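Local atomic coordinates of CRISPR-associated endonuclease C2c1 (Alicyclobacillus acidoterrestris, PDB entry 5U31), a protein that binds a guide RNA, recognises target DNA next to a protospacer adjacent motif and cuts it with a metal-dependent RuvC nuclease site in bacterial CRISPR immunity. Residues A[36-41]-A[223-228]; A[43-48]-A[99-104]; A[75-80]-A[186-191]; A[106-111]-A[231-236]. The protein carries 3 engineered substitutions. All blocks are in the same frame, centred on the assembly; numbering follows the deposited sequence.

Contact 1: residues A[36-41]-A[223-228]; sequences YYTEWL and QQAIER. With SO4 (sulfate ion), chain F; nucleotides of chain C.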
# COMPACT_ATOMS: atom_id res chain seq x y z
N TYR A 36 5.41 33.05 4.58
CA TYR A 36 5.35 34.19 5.49
C TYR A 36 4.32 33.97 6.59
O TYR A 36 4.60 34.16 7.77
CB TYR A 36 5.05 35.48 4.71
CG TYR A 36 4.62 36.62 5.59
CD1 TYR A 36 3.30 37.03 5.63
CD2 TYR A 36 5.54 37.29 6.40
CE1 TYR A 36 2.89 38.07 6.45
CE2 TYR A 36 5.15 38.32 7.22
CZ TYR A 36 3.83 38.71 7.24
OH TYR A 36 3.43 39.74 8.05
N TYR A 37 3.11 33.55 6.21
CA TYR A 37 2.05 33.36 7.20
C TYR A 37 2.30 32.12 8.05
O TYR A 37 2.02 32.11 9.25
CB TYR A 37 0.69 33.27 6.52
CG TYR A 37 0.24 34.56 5.88
CD1 TYR A 37 -0.08 35.67 6.65
CD2 TYR A 37 0.11 34.66 4.50
CE1 TYR A 37 -0.50 36.86 6.07
CE2 TYR A 37 -0.31 35.84 3.91
CZ TYR A 37 -0.61 36.93 4.69
OH TYR A 37 -1.03 38.10 4.09
N THR A 38 2.82 31.05 7.43
CA THR A 38 3.14 29.86 8.20
C THR A 38 4.20 30.15 9.25
O THR A 38 4.05 29.77 10.42
CB THR A 38 3.60 28.74 7.25
OG1 THR A 38 2.53 28.43 6.35
CG2 THR A 38 3.95 27.51 8.03
N GLU A 39 5.27 30.86 8.87
CA GLU A 39 6.27 31.24 9.85
C GLU A 39 5.67 32.09 10.96
O GLU A 39 6.07 31.96 12.12
CB GLU A 39 7.41 31.97 9.15
CG GLU A 39 8.58 32.35 10.02
CD GLU A 39 9.69 32.99 9.22
OE1 GLU A 39 10.01 32.47 8.13
OE2 GLU A 39 10.23 34.02 9.67
N TRP A 40 4.69 32.95 10.64
CA TRP A 40 4.01 33.72 11.68
C TRP A 40 3.28 32.80 12.65
O TRP A 40 3.37 32.96 13.87
CB TRP A 40 3.03 34.70 11.05
CG TRP A 40 3.47 36.12 11.18
CD1 TRP A 40 3.98 36.91 10.20
CD2 TRP A 40 3.48 36.91 12.37
NE1 TRP A 40 4.29 38.14 10.70
CE2 TRP A 40 3.99 38.17 12.03
CE3 TRP A 40 3.09 36.67 13.69
CZ2 TRP A 40 4.13 39.19 12.97
CZ3 TRP A 40 3.23 37.68 14.62
CH2 TRP A 40 3.75 38.92 14.25
N LEU A 41 2.53 31.84 12.10
CA LEU A 41 1.80 30.89 12.94
C LEU A 41 2.73 30.15 13.89
O LEU A 41 2.40 29.92 15.05
CB LEU A 41 1.02 29.92 12.07
CG LEU A 41 -0.16 30.50 11.30
CD1 LEU A 41 -0.74 29.46 10.35
CD2 LEU A 41 -1.22 31.00 12.27
N GLN A 223 -5.14 30.76 3.61
CA GLN A 223 -5.80 29.49 3.83
C GLN A 223 -4.82 28.33 3.76
O GLN A 223 -4.85 27.42 4.61
CB GLN A 223 -6.93 29.27 2.83
CG GLN A 223 -7.64 27.95 3.03
CD GLN A 223 -8.78 27.71 2.07
OE1 GLN A 223 -9.29 28.65 1.46
NE2 GLN A 223 -9.17 26.45 1.93
N GLN A 224 -3.92 28.34 2.78
CA GLN A 224 -2.98 27.24 2.62
C GLN A 224 -1.98 27.18 3.77
O GLN A 224 -1.37 26.12 3.99
CB GLN A 224 -2.27 27.34 1.28
CG GLN A 224 -3.18 27.02 0.10
CD GLN A 224 -2.44 26.83 -1.20
OE1 GLN A 224 -1.74 25.83 -1.39
NE2 GLN A 224 -2.61 27.77 -2.12
N ALA A 225 -1.80 28.28 4.50
CA ALA A 225 -0.96 28.26 5.69
C ALA A 225 -1.70 27.66 6.87
O ALA A 225 -1.12 26.92 7.67
CB ALA A 225 -0.48 29.67 6.01
N ILE A 226 -2.99 28.00 7.01
CA ILE A 226 -3.82 27.39 8.04
C ILE A 226 -3.91 25.88 7.83
O ILE A 226 -3.79 25.10 8.78
CB ILE A 226 -5.21 28.05 8.03
CG1 ILE A 226 -5.11 29.55 8.32
CG2 ILE A 226 -6.11 27.39 9.04
CD1 ILE A 226 -4.71 29.87 9.74
N GLU A 227 -4.09 25.45 6.58
CA GLU A 227 -4.25 24.03 6.28
C GLU A 227 -3.05 23.23 6.77
O GLU A 227 -3.20 22.28 7.56
CB GLU A 227 -4.44 23.83 4.79
CG GLU A 227 -5.68 24.45 4.24
CD GLU A 227 -5.66 24.46 2.74
OE1 GLU A 227 -6.51 25.14 2.13
OE2 GLU A 227 -4.80 23.76 2.18
N ARG A 228 -1.86 23.58 6.30
CA ARG A 228 -0.68 22.81 6.66
C ARG A 228 -0.40 22.89 8.15
O ARG A 228 0.17 21.96 8.73
CB ARG A 228 0.53 23.29 5.86
CG ARG A 228 1.00 24.67 6.23
CD ARG A 228 2.05 25.18 5.27
NE ARG A 228 3.24 24.33 5.24
CZ ARG A 228 3.67 23.68 4.17
NH1 ARG A 228 3.02 23.78 3.02
NH2 ARG A 228 4.76 22.93 4.24
S SO4 F . 6.67 41.25 10.11
O1 SO4 F . 7.30 39.96 10.39
O2 SO4 F . 7.07 42.20 11.13
O3 SO4 F . 7.09 41.71 8.79
O4 SO4 F . 5.21 41.12 10.13
P DT C 19 -9.68 21.31 5.89
OP1 DT C 19 -10.24 22.57 6.40
OP2 DT C 19 -10.44 20.06 6.13
O5' DT C 19 -9.36 21.33 4.31
C5' DT C 19 -8.70 22.44 3.74
C4' DT C 19 -8.04 22.10 2.41
O4' DT C 19 -7.43 20.79 2.44
C3' DT C 19 -8.94 22.02 1.21
O3' DT C 19 -9.33 23.32 0.79
C2' DT C 19 -7.99 21.37 0.20
C1' DT C 19 -7.21 20.39 1.10
N1 DT C 19 -7.66 18.98 0.93
C2 DT C 19 -7.22 18.26 -0.15
O2 DT C 19 -6.45 18.70 -0.99
N3 DT C 19 -7.70 16.98 -0.21
C4 DT C 19 -8.56 16.37 0.67
O4 DT C 19 -8.94 15.21 0.53
C5 DT C 19 -8.99 17.18 1.78
C7 DT C 19 -9.93 16.63 2.81
C6 DT C 19 -8.53 18.44 1.85
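Thr38 and Ala225 meet where two long helices of the REC1 domain, 17-45 and 216-257, pack together. The segment axes approach to 8.7 Å, and their N-to-C directions differ by 44°. The tight part centres on the Ala225 methyl. Ala225 CB lies 3.3 Å from Thr38 OG1 and 3.8 Å from Tyr37 CB. This small side chain lets the backbones come close: the CA atoms of Thr38 and Ala225 are 5.1 Å apart. Next to it, Leu41 CD1 meets Ile226 CD1 at 4.0 Å. No hydrogen bond joins the two segments. Thr38 OG1 stands beside its own backbone N (chi1 -61°) and is hydrogen-bonded to Val34 O. Arg228 crosses Thr38 at about a right angle and touches it through CD; its NH2 goes on to Thr382 O. The looser side lies beyond helix 17-45, where Tyr36 is partly exposed. A sulfate ion, probably from the crystallisation liquor, sits there and is also held by Arg193, whose N is hydrogen-bonded with Tyr36 OH. Helix 216-257 instead brings Gln223 and Glu227 to thymidine DT19 of chain C. At the sulfate, Tyr36 OH donates to O4 at 3.1 Å, and Trp40 NE1 donates to the same O4 at 3.2 Å.

Contact 2: residues A[43-48]-A[99-104]; sequences LLRQEN and LARQLY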
# COMPACT_ATOMS: atom_id res chain seq x y z
N LEU A 43 5.48 31.16 15.23
CA LEU A 43 5.90 32.00 16.34
C LEU A 43 4.78 32.17 17.36
O LEU A 43 5.03 32.14 18.57
CB LEU A 43 6.38 33.36 15.83
CG LEU A 43 7.56 33.30 14.86
CD1 LEU A 43 7.89 34.68 14.35
CD2 LEU A 43 8.77 32.68 15.53
N LEU A 44 3.54 32.35 16.90
CA LEU A 44 2.43 32.42 17.84
C LEU A 44 2.33 31.16 18.68
O LEU A 44 1.95 31.21 19.86
CB LEU A 44 1.11 32.66 17.10
CG LEU A 44 1.05 33.89 16.20
CD1 LEU A 44 -0.26 33.92 15.43
CD2 LEU A 44 1.23 35.16 17.03
N ARG A 45 2.69 30.01 18.10
CA ARG A 45 2.62 28.73 18.79
C ARG A 45 3.58 28.68 19.97
O ARG A 45 3.27 28.05 20.99
CB ARG A 45 2.92 27.62 17.79
CG ARG A 45 2.95 26.22 18.35
CD ARG A 45 3.18 25.22 17.24
NE ARG A 45 3.35 23.87 17.77
CZ ARG A 45 4.53 23.33 18.03
NH1 ARG A 45 5.64 24.01 17.80
NH2 ARG A 45 4.61 22.10 18.51
N GLN A 46 4.72 29.36 19.86
CA GLN A 46 5.79 29.42 20.87
C GLN A 46 6.00 28.09 21.59
O GLN A 46 6.02 28.01 22.82
CB GLN A 46 5.56 30.57 21.86
CG GLN A 46 4.16 30.71 22.39
CD GLN A 46 3.82 32.15 22.70
OE1 GLN A 46 4.18 32.68 23.74
NE2 GLN A 46 3.12 32.80 21.77
N GLU A 47 6.17 27.04 20.80
CA GLU A 47 6.66 25.76 21.26
C GLU A 47 7.82 25.34 20.38
O GLU A 47 8.12 25.99 19.37
CB GLU A 47 5.55 24.69 21.24
CG GLU A 47 4.47 24.92 22.28
CD GLU A 47 3.30 23.95 22.13
OE1 GLU A 47 2.44 24.19 21.26
OE2 GLU A 47 3.26 22.96 22.88
N ASN A 48 8.49 24.26 20.77
CA ASN A 48 9.63 23.78 20.00
C ASN A 48 9.22 23.35 18.60
O ASN A 48 8.16 22.75 18.40
CB ASN A 48 10.30 22.60 20.71
CG ASN A 48 11.03 23.01 21.97
OD1 ASN A 48 11.30 24.19 22.19
ND2 ASN A 48 11.35 22.04 22.81
N LEU A 99 -1.56 36.38 24.87
CA LEU A 99 -2.47 36.79 23.81
C LEU A 99 -2.15 36.08 22.50
O LEU A 99 -3.05 35.53 21.84
CB LEU A 99 -2.40 38.31 23.61
CG LEU A 99 -3.71 39.08 23.45
CD1 LEU A 99 -3.50 40.31 22.58
CD2 LEU A 99 -4.82 38.20 22.88
N ALA A 100 -0.88 36.08 22.11
CA ALA A 100 -0.49 35.44 20.86
C ALA A 100 -0.85 33.97 20.87
O ALA A 100 -1.35 33.44 19.87
CB ALA A 100 1.00 35.62 20.61
N ARG A 101 -0.61 33.29 21.99
CA ARG A 101 -0.94 31.87 22.07
C ARG A 101 -2.45 31.66 22.00
O ARG A 101 -2.91 30.72 21.36
CB ARG A 101 -0.37 31.27 23.34
CG ARG A 101 -0.77 29.84 23.57
CD ARG A 101 -0.04 28.90 22.64
NE ARG A 101 -0.60 27.56 22.73
CZ ARG A 101 -0.13 26.50 22.07
NH1 ARG A 101 0.91 26.63 21.27
NH2 ARG A 101 -0.72 25.32 22.22
N GLN A 102 -3.23 32.54 22.65
CA GLN A 102 -4.68 32.46 22.52
C GLN A 102 -5.09 32.57 21.06
O GLN A 102 -5.89 31.77 20.56
CB GLN A 102 -5.35 33.58 23.31
CG GLN A 102 -5.36 33.41 24.80
CD GLN A 102 -6.09 34.54 25.48
OE1 GLN A 102 -7.27 34.78 25.21
NE2 GLN A 102 -5.39 35.25 26.36
N LEU A 103 -4.55 33.57 20.36
CA LEU A 103 -4.82 33.72 18.94
C LEU A 103 -4.46 32.45 18.18
O LEU A 103 -5.23 31.99 17.33
CB LEU A 103 -4.04 34.91 18.38
CG LEU A 103 -4.24 35.21 16.90
CD1 LEU A 103 -5.67 35.64 16.64
CD2 LEU A 103 -3.28 36.29 16.46
N TYR A 104 -3.30 31.88 18.47
CA TYR A 104 -2.86 30.69 17.74
C TYR A 104 -3.85 29.55 17.91
O TYR A 104 -4.14 28.83 16.95
CB TYR A 104 -1.47 30.26 18.20
CG TYR A 104 -1.02 29.00 17.52
CD1 TYR A 104 -0.63 29.01 16.19
CD2 TYR A 104 -1.00 27.79 18.20
CE1 TYR A 104 -0.22 27.86 15.56
CE2 TYR A 104 -0.59 26.63 17.57
CZ TYR A 104 -0.20 26.67 16.25
OH TYR A 104 0.20 25.53 15.62
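Leu44 forms the apolar centre against Ala100, Leu103 and Tyr104. CD2 of Leu44 rests 3.6 Å from CB of Ala100, while CD1 of Leu44 reaches CD2 of Leu103 at 4.0 Å. Closer to the backbone, Leu44 CB lies 3.7 Å from Tyr104 CB. Arg45 extends this layer with its aliphatic part. Its CB sits over the centre of the Tyr104 ring, 3.6 Å from the centroid and 14° off the ring normal, a CH-pi contact. The extended Arg45 chain runs beside Tyr104 in the same direction, so CD comes near the tyrosine OH. That hydroxyl and Arg45 NE both reach Glu233 of helix 216-257.

Further out the contact is polar. The Arg101 chain bends at chi2 (74°). Its NH1 gives two hydrogen bonds. One goes to Arg45 O at 2.8 Å, in the carbonyl plane and on a lone pair. The other goes to Glu47 OE1 at 2.9 Å, met from above the carboxylate plane, and is part of a salt bridge. Arg101 NE pairs with Glu105. On the other segment, Gln46 NE2 folds back to Leu44 O at 2.7 Å. Arg45 NH1 bonds Asn48 O in a nearly straight line (177°). Arg45 NE joins the salt-bridge network only by a long, charge-only pairing with Glu47 OE1.

Gln46 leaves helical geometry with positive phi. The contact is thus a helix exit in REC1: Arg101 of helix 93-107 holds the chain leaving helix 17-45, through Arg45 O and Glu47.

Contact 3: residues A[75-80]-A[186-191]; sequences ERLRAR and FGLKPL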
# COMPACT_ATOMS: atom_id res chain seq x y z
N GLU A 75 9.97 40.24 19.53
CA GLU A 75 10.65 41.19 18.65
C GLU A 75 9.71 41.69 17.55
O GLU A 75 9.71 42.88 17.23
CB GLU A 75 11.89 40.54 18.03
CG GLU A 75 13.17 40.70 18.82
CD GLU A 75 14.37 40.18 18.06
OE1 GLU A 75 14.82 39.04 18.35
OE2 GLU A 75 14.86 40.89 17.15
N ARG A 76 8.91 40.79 16.97
CA ARG A 76 7.95 41.21 15.95
C ARG A 76 6.83 42.04 16.56
O ARG A 76 6.41 43.05 15.98
CB ARG A 76 7.38 40.01 15.22
CG ARG A 76 8.37 39.30 14.33
CD ARG A 76 7.65 38.47 13.29
NE ARG A 76 8.55 37.53 12.63
CZ ARG A 76 8.21 36.78 11.59
NH1 ARG A 76 6.99 36.87 11.09
NH2 ARG A 76 9.09 35.95 11.05
N LEU A 77 6.31 41.61 17.71
CA LEU A 77 5.18 42.32 18.31
C LEU A 77 5.58 43.72 18.74
O LEU A 77 4.84 44.69 18.50
CB LEU A 77 4.63 41.53 19.50
CG LEU A 77 4.15 40.10 19.22
CD1 LEU A 77 3.45 39.51 20.43
CD2 LEU A 77 3.25 40.07 18.01
N ARG A 78 6.74 43.86 19.39
CA ARG A 78 7.18 45.18 19.84
C ARG A 78 7.42 46.10 18.65
O ARG A 78 7.05 47.28 18.68
CB ARG A 78 8.45 45.06 20.67
CG ARG A 78 8.31 44.29 21.97
CD ARG A 78 7.25 44.87 22.87
NE ARG A 78 7.22 44.18 24.16
CZ ARG A 78 6.32 44.42 25.10
NH1 ARG A 78 6.36 43.75 26.25
NH2 ARG A 78 5.37 45.32 24.90
N ALA A 79 8.04 45.57 17.60
CA ALA A 79 8.29 46.37 16.40
C ALA A 79 6.99 46.73 15.70
O ALA A 79 6.90 47.79 15.08
CB ALA A 79 9.22 45.61 15.46
N ARG A 80 5.98 45.86 15.79
CA ARG A 80 4.68 46.18 15.20
C ARG A 80 3.98 47.28 15.98
O ARG A 80 3.37 48.18 15.38
CB ARG A 80 3.82 44.91 15.15
CG ARG A 80 2.39 45.14 14.68
CD ARG A 80 2.34 45.92 13.39
NE ARG A 80 2.88 45.18 12.26
CZ ARG A 80 2.76 45.57 11.00
NH1 ARG A 80 2.10 46.68 10.71
NH2 ARG A 80 3.28 44.84 10.03
N PHE A 186 -3.42 46.68 22.52
CA PHE A 186 -1.98 46.57 22.59
C PHE A 186 -1.29 47.11 21.34
O PHE A 186 -0.11 46.81 21.11
CB PHE A 186 -1.58 45.12 22.84
CG PHE A 186 -1.85 44.64 24.23
CD1 PHE A 186 -1.72 45.50 25.31
CD2 PHE A 186 -2.23 43.33 24.46
CE1 PHE A 186 -1.96 45.05 26.60
CE2 PHE A 186 -2.48 42.88 25.74
CZ PHE A 186 -2.34 43.74 26.82
N GLY A 187 -2.00 47.88 20.52
CA GLY A 187 -1.41 48.43 19.31
C GLY A 187 -1.09 47.43 18.23
O GLY A 187 -0.33 47.75 17.31
N LEU A 188 -1.64 46.22 18.31
CA LEU A 188 -1.45 45.19 17.29
C LEU A 188 -2.66 45.06 16.37
O LEU A 188 -2.95 43.95 15.91
CB LEU A 188 -1.14 43.85 17.96
CG LEU A 188 0.03 43.86 18.94
CD1 LEU A 188 -0.02 42.64 19.84
CD2 LEU A 188 1.35 43.93 18.17
N LYS A 189 -3.36 46.16 16.11
CA LYS A 189 -4.58 46.09 15.30
C LYS A 189 -4.29 45.52 13.92
O LYS A 189 -5.05 44.65 13.46
CB LYS A 189 -5.25 47.46 15.22
CG LYS A 189 -6.53 47.44 14.41
CD LYS A 189 -7.57 46.52 15.03
CE LYS A 189 -8.91 46.67 14.34
NZ LYS A 189 -8.80 46.40 12.89
N PRO A 190 -3.27 45.95 13.20
CA PRO A 190 -2.68 45.06 12.21
C PRO A 190 -1.60 44.23 12.88
O PRO A 190 -0.58 44.76 13.32
CB PRO A 190 -2.11 46.01 11.15
CG PRO A 190 -2.53 47.40 11.58
CD PRO A 190 -2.76 47.32 13.05
N LEU A 191 -1.84 42.93 13.03
CA LEU A 191 -0.79 42.05 13.55
C LEU A 191 0.22 41.74 12.45
O LEU A 191 1.42 41.96 12.62
CB LEU A 191 -1.40 40.76 14.09
CG LEU A 191 -0.74 40.00 15.25
CD1 LEU A 191 -0.87 38.50 15.03
CD2 LEU A 191 0.72 40.38 15.47
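The Arg80 guanidinium is the flat group that meets the loop 186-191, and it approaches the carbonyl oxygens of Pro190 and Leu191 obliquely. NE of Arg80 is 3.6 Å from O of Leu191. No hydrogen bond is made there. The Pro190 ring is a lesser neighbour, with its CB 4.3 Å from Arg80 NH1.

The approach depends on how the arginine folds. CG is anti to the backbone N. Chi2 (51°) then brings CD toward Pro190 O, and chi3 (67°) turns NE toward the oxygens. CD of Arg80 comes 3.1 Å from O of Pro190, and CG of Arg80 lies 3.8 Å from CD2 of Leu188. That same Leu188 methyl also lies 3.6 Å from O of Leu77, one turn earlier in helix 66-83. Leu77 also meets Leu191, CD2 to CD2 at 3.6 Å. Trp40 of helix 17-45 touches both of these leucines.

The loop is shaped by the end of helix 176-185. Gly187 has positive phi and is the C-prime residue of a Schellman motif. Its N reaches Ala184 O, and Leu188 N reaches Leu183 O. Asn84 ND2 bonds both Gly187 O and Pro190 O, and Gln81 NE2 bonds Phe186 O.

Across the two segments, then, the chemistry is leucine packing plus a charged group set near backbone oxygens. The charge of Arg80 also has Glu83, in a long, weak ion pair, and a sulfate ion about 4 Å from the side chain. It would probably be attracted to the loop oxygens as well, without directed N-H bonds fixing it to them.

Contact 4: residues A[106-111]-A[231-236]; sequences LLVPQA and SWESWN. With nucleotides of chain C; nucleotides of chain B.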
# COMPACT_ATOMS: atom_id res chain seq x y z
N LEU A 106 -6.95 29.81 18.32
CA LEU A 106 -8.13 30.10 17.51
C LEU A 106 -7.88 29.85 16.03
O LEU A 106 -8.79 29.42 15.31
CB LEU A 106 -8.58 31.55 17.71
CG LEU A 106 -9.06 31.99 19.09
CD1 LEU A 106 -9.44 33.45 19.08
CD2 LEU A 106 -10.23 31.15 19.54
N LEU A 107 -6.65 30.10 15.57
CA LEU A 107 -6.31 29.89 14.17
C LEU A 107 -6.08 28.42 13.85
O LEU A 107 -6.35 27.98 12.73
CB LEU A 107 -5.08 30.71 13.80
CG LEU A 107 -5.22 32.23 13.92
CD1 LEU A 107 -3.88 32.94 13.84
CD2 LEU A 107 -6.15 32.76 12.85
N VAL A 108 -5.56 27.65 14.80
CA VAL A 108 -5.28 26.23 14.59
C VAL A 108 -5.85 25.46 15.78
O VAL A 108 -5.09 25.06 16.68
CB VAL A 108 -3.78 25.96 14.42
CG1 VAL A 108 -3.53 24.49 14.12
CG2 VAL A 108 -3.21 26.81 13.30
N PRO A 109 -7.17 25.26 15.85
CA PRO A 109 -7.75 24.61 17.03
C PRO A 109 -7.20 23.22 17.29
O PRO A 109 -7.35 22.70 18.41
CB PRO A 109 -9.25 24.58 16.72
CG PRO A 109 -9.44 25.72 15.77
CD PRO A 109 -8.20 25.74 14.92
N GLN A 110 -6.56 22.59 16.29
CA GLN A 110 -5.93 21.29 16.49
C GLN A 110 -4.79 21.33 17.50
O GLN A 110 -4.40 20.28 18.00
CB GLN A 110 -5.40 20.76 15.15
CG GLN A 110 -6.47 20.32 14.18
CD GLN A 110 -7.16 21.48 13.49
OE1 GLN A 110 -7.02 22.63 13.89
NE2 GLN A 110 -7.90 21.17 12.44
N ALA A 111 -4.26 22.52 17.80
CA ALA A 111 -3.16 22.61 18.75
C ALA A 111 -3.59 22.18 20.14
O ALA A 111 -2.80 21.57 20.88
CB ALA A 111 -2.59 24.03 18.77
N SER A 231 -3.01 20.24 9.94
CA SER A 231 -2.70 18.82 9.86
C SER A 231 -1.43 18.49 10.63
O SER A 231 -1.31 17.42 11.22
CB SER A 231 -2.57 18.37 8.40
OG SER A 231 -1.31 18.72 7.86
N TRP A 232 -0.47 19.42 10.64
CA TRP A 232 0.76 19.16 11.37
C TRP A 232 0.50 19.12 12.87
O TRP A 232 0.98 18.20 13.56
CB TRP A 232 1.79 20.23 11.01
CG TRP A 232 3.00 20.25 11.85
CD1 TRP A 232 4.04 19.37 11.82
CD2 TRP A 232 3.32 21.23 12.83
NE1 TRP A 232 4.99 19.74 12.74
CE2 TRP A 232 4.57 20.88 13.38
CE3 TRP A 232 2.67 22.36 13.32
CZ2 TRP A 232 5.19 21.63 14.37
CZ3 TRP A 232 3.28 23.10 14.30
CH2 TRP A 232 4.52 22.73 14.82
N GLU A 233 -0.26 20.08 13.40
CA GLU A 233 -0.63 20.03 14.81
C GLU A 233 -1.42 18.77 15.13
O GLU A 233 -1.28 18.20 16.22
CB GLU A 233 -1.44 21.27 15.19
CG GLU A 233 -0.61 22.50 15.48
CD GLU A 233 -0.01 22.49 16.87
OE1 GLU A 233 -0.03 21.43 17.53
OE2 GLU A 233 0.49 23.54 17.30
N SER A 234 -2.26 18.32 14.20
CA SER A 234 -2.94 17.05 14.40
C SER A 234 -1.93 15.92 14.50
O SER A 234 -2.10 15.00 15.31
CB SER A 234 -3.93 16.79 13.26
OG SER A 234 -5.12 17.54 13.47
N TRP A 235 -0.86 15.98 13.71
CA TRP A 235 0.17 14.95 13.78
C TRP A 235 1.05 15.10 15.01
O TRP A 235 1.49 14.09 15.56
CB TRP A 235 1.02 14.98 12.51
CG TRP A 235 0.45 14.08 11.48
CD1 TRP A 235 -0.23 14.45 10.37
CD2 TRP A 235 0.46 12.65 11.50
NE1 TRP A 235 -0.63 13.34 9.67
CE2 TRP A 235 -0.22 12.22 10.35
CE3 TRP A 235 0.99 11.70 12.37
CZ2 TRP A 235 -0.38 10.88 10.05
CZ3 TRP A 235 0.82 10.36 12.07
CH2 TRP A 235 0.14 9.96 10.92
N ASN A 236 1.31 16.34 15.45
CA ASN A 236 2.01 16.53 16.72
C ASN A 236 1.26 15.84 17.85
O ASN A 236 1.87 15.22 18.73
CB ASN A 236 2.17 18.01 17.02
CG ASN A 236 3.50 18.57 16.57
OD1 ASN A 236 4.53 17.90 16.66
ND2 ASN A 236 3.48 19.80 16.08
P DT C 17 -5.86 11.16 11.43
OP1 DT C 17 -5.58 11.13 12.89
OP2 DT C 17 -7.17 10.69 10.90
O5' DT C 17 -5.69 12.65 10.89
C5' DT C 17 -4.47 13.35 11.07
C4' DT C 17 -4.49 14.66 10.30
O4' DT C 17 -3.85 14.47 9.01
C3' DT C 17 -5.89 15.22 10.02
O3' DT C 17 -5.94 16.60 10.36
C2' DT C 17 -6.06 15.01 8.51
C1' DT C 17 -4.62 15.12 8.03
N1 DT C 17 -4.37 14.48 6.71
C2 DT C 17 -3.37 14.97 5.91
O2 DT C 17 -2.66 15.91 6.23
N3 DT C 17 -3.21 14.31 4.72
C4 DT C 17 -3.94 13.24 4.26
O4 DT C 17 -3.72 12.71 3.17
C5 DT C 17 -4.98 12.77 5.15
C7 DT C 17 -5.84 11.61 4.75
C6 DT C 17 -5.14 13.40 6.32
P C B 98 7.40 16.61 6.01
OP1 C B 98 8.57 17.15 6.73
OP2 C B 98 7.64 15.85 4.75
O5' C B 98 6.55 15.71 7.01
C5' C B 98 6.10 16.25 8.24
C4' C B 98 5.04 15.37 8.86
O4' C B 98 3.94 15.17 7.94
C3' C B 98 5.48 13.97 9.23
O3' C B 98 6.18 13.95 10.46
C2' C B 98 4.16 13.21 9.27
O2' C B 98 3.47 13.47 10.48
C1' C B 98 3.39 13.89 8.13
N1 C B 98 3.50 13.13 6.86
C2 C B 98 2.79 11.94 6.72
O2 C B 98 2.08 11.54 7.66
N3 C B 98 2.88 11.24 5.57
C4 C B 98 3.65 11.70 4.58
N4 C B 98 3.70 10.96 3.47
C5 C B 98 4.39 12.91 4.69
C6 C B 98 4.29 13.59 5.84
P DC C 18 -7.35 17.32 10.66
OP1 DC C 18 -7.41 17.65 12.09
OP2 DC C 18 -8.44 16.53 10.04
O5' DC C 18 -7.24 18.70 9.87
C5' DC C 18 -7.77 18.80 8.57
C4' DC C 18 -6.85 19.59 7.68
O4' DC C 18 -5.75 18.75 7.26
C3' DC C 18 -7.47 20.04 6.38
O3' DC C 18 -8.23 21.20 6.57
C2' DC C 18 -6.23 20.31 5.55
C1' DC C 18 -5.39 19.10 5.93
N1 DC C 18 -5.62 17.93 5.03
C2 DC C 18 -4.90 17.82 3.85
O2 DC C 18 -4.08 18.71 3.57
N3 DC C 18 -5.12 16.76 3.03
C4 DC C 18 -6.01 15.84 3.37
N4 DC C 18 -6.19 14.81 2.53
C5 DC C 18 -6.77 15.92 4.57
C6 DC C 18 -6.54 16.97 5.37
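This contact in REC1 borders bound DNA and RNA: Val108, Gln110 and Ala111, just beyond helix 93-107, pack on Glu233 and Ser234 of helix 216-257. Val108 and Glu233 cross at about a right angle, with Val108 CG1 3.8 Å from Glu233 CG. The Glu233 chain bends at chi2 (-80°), and its carboxylate lies by Ala111, where OE2 is 3.4 Å from Ala111 CB. This is no bond; OE2 has its polar partners in Tyr104 and Arg45. Gln110 touches Ser234 through its aliphatic part, CG of Gln110 being 3.2 Å from OG of Ser234. The same hydroxyl donates to OP1 of DC18 of chain C at 2.7 Å.

One residue on, the Trp235 ring lies between the guide RNA (chain B) and the DNA (chain C). O2' of C98 of chain B sits over one face, offset toward the rim, 3.2 Å from Trp235 CG. C5' of DT17 of chain C sits over the opposite face, also offset toward the rim. Trp235 NE1 is hydrogen-bonded to O2 of another thymine base of the DNA.

No hydrogen bond links the two protein segments: they meet carbon on carbon and carbon on oxygen, while Ser234 OG and the Trp235 indole face the nucleic acid.

All four contacts lie in REC1. Contacts 1 and 2 share helix 17-45, contacts 1 and 4 share helix 216-257, and contacts 2 and 4 share helix 93-107. Leu41 CD2 of contact 1 meets Leu107 CD1 of contact 4 at 3.6 Å. Arg45 NE of contact 2 is 2.9 Å from Glu233 OE2 of contact 4. Contact 1 reaches contact 3 through a salt bridge from Glu39 OE2 to Arg76 NH2 (2.6 Å). Contacts 3 and 4 do not touch; their centres are about 24 Å apart. Contacts 1 and 4 border the bound DNA and RNA. The engineered alanines Ala571, Ala849 and Ala978 replace residues inferred to form the RuvC active site, away from these contacts.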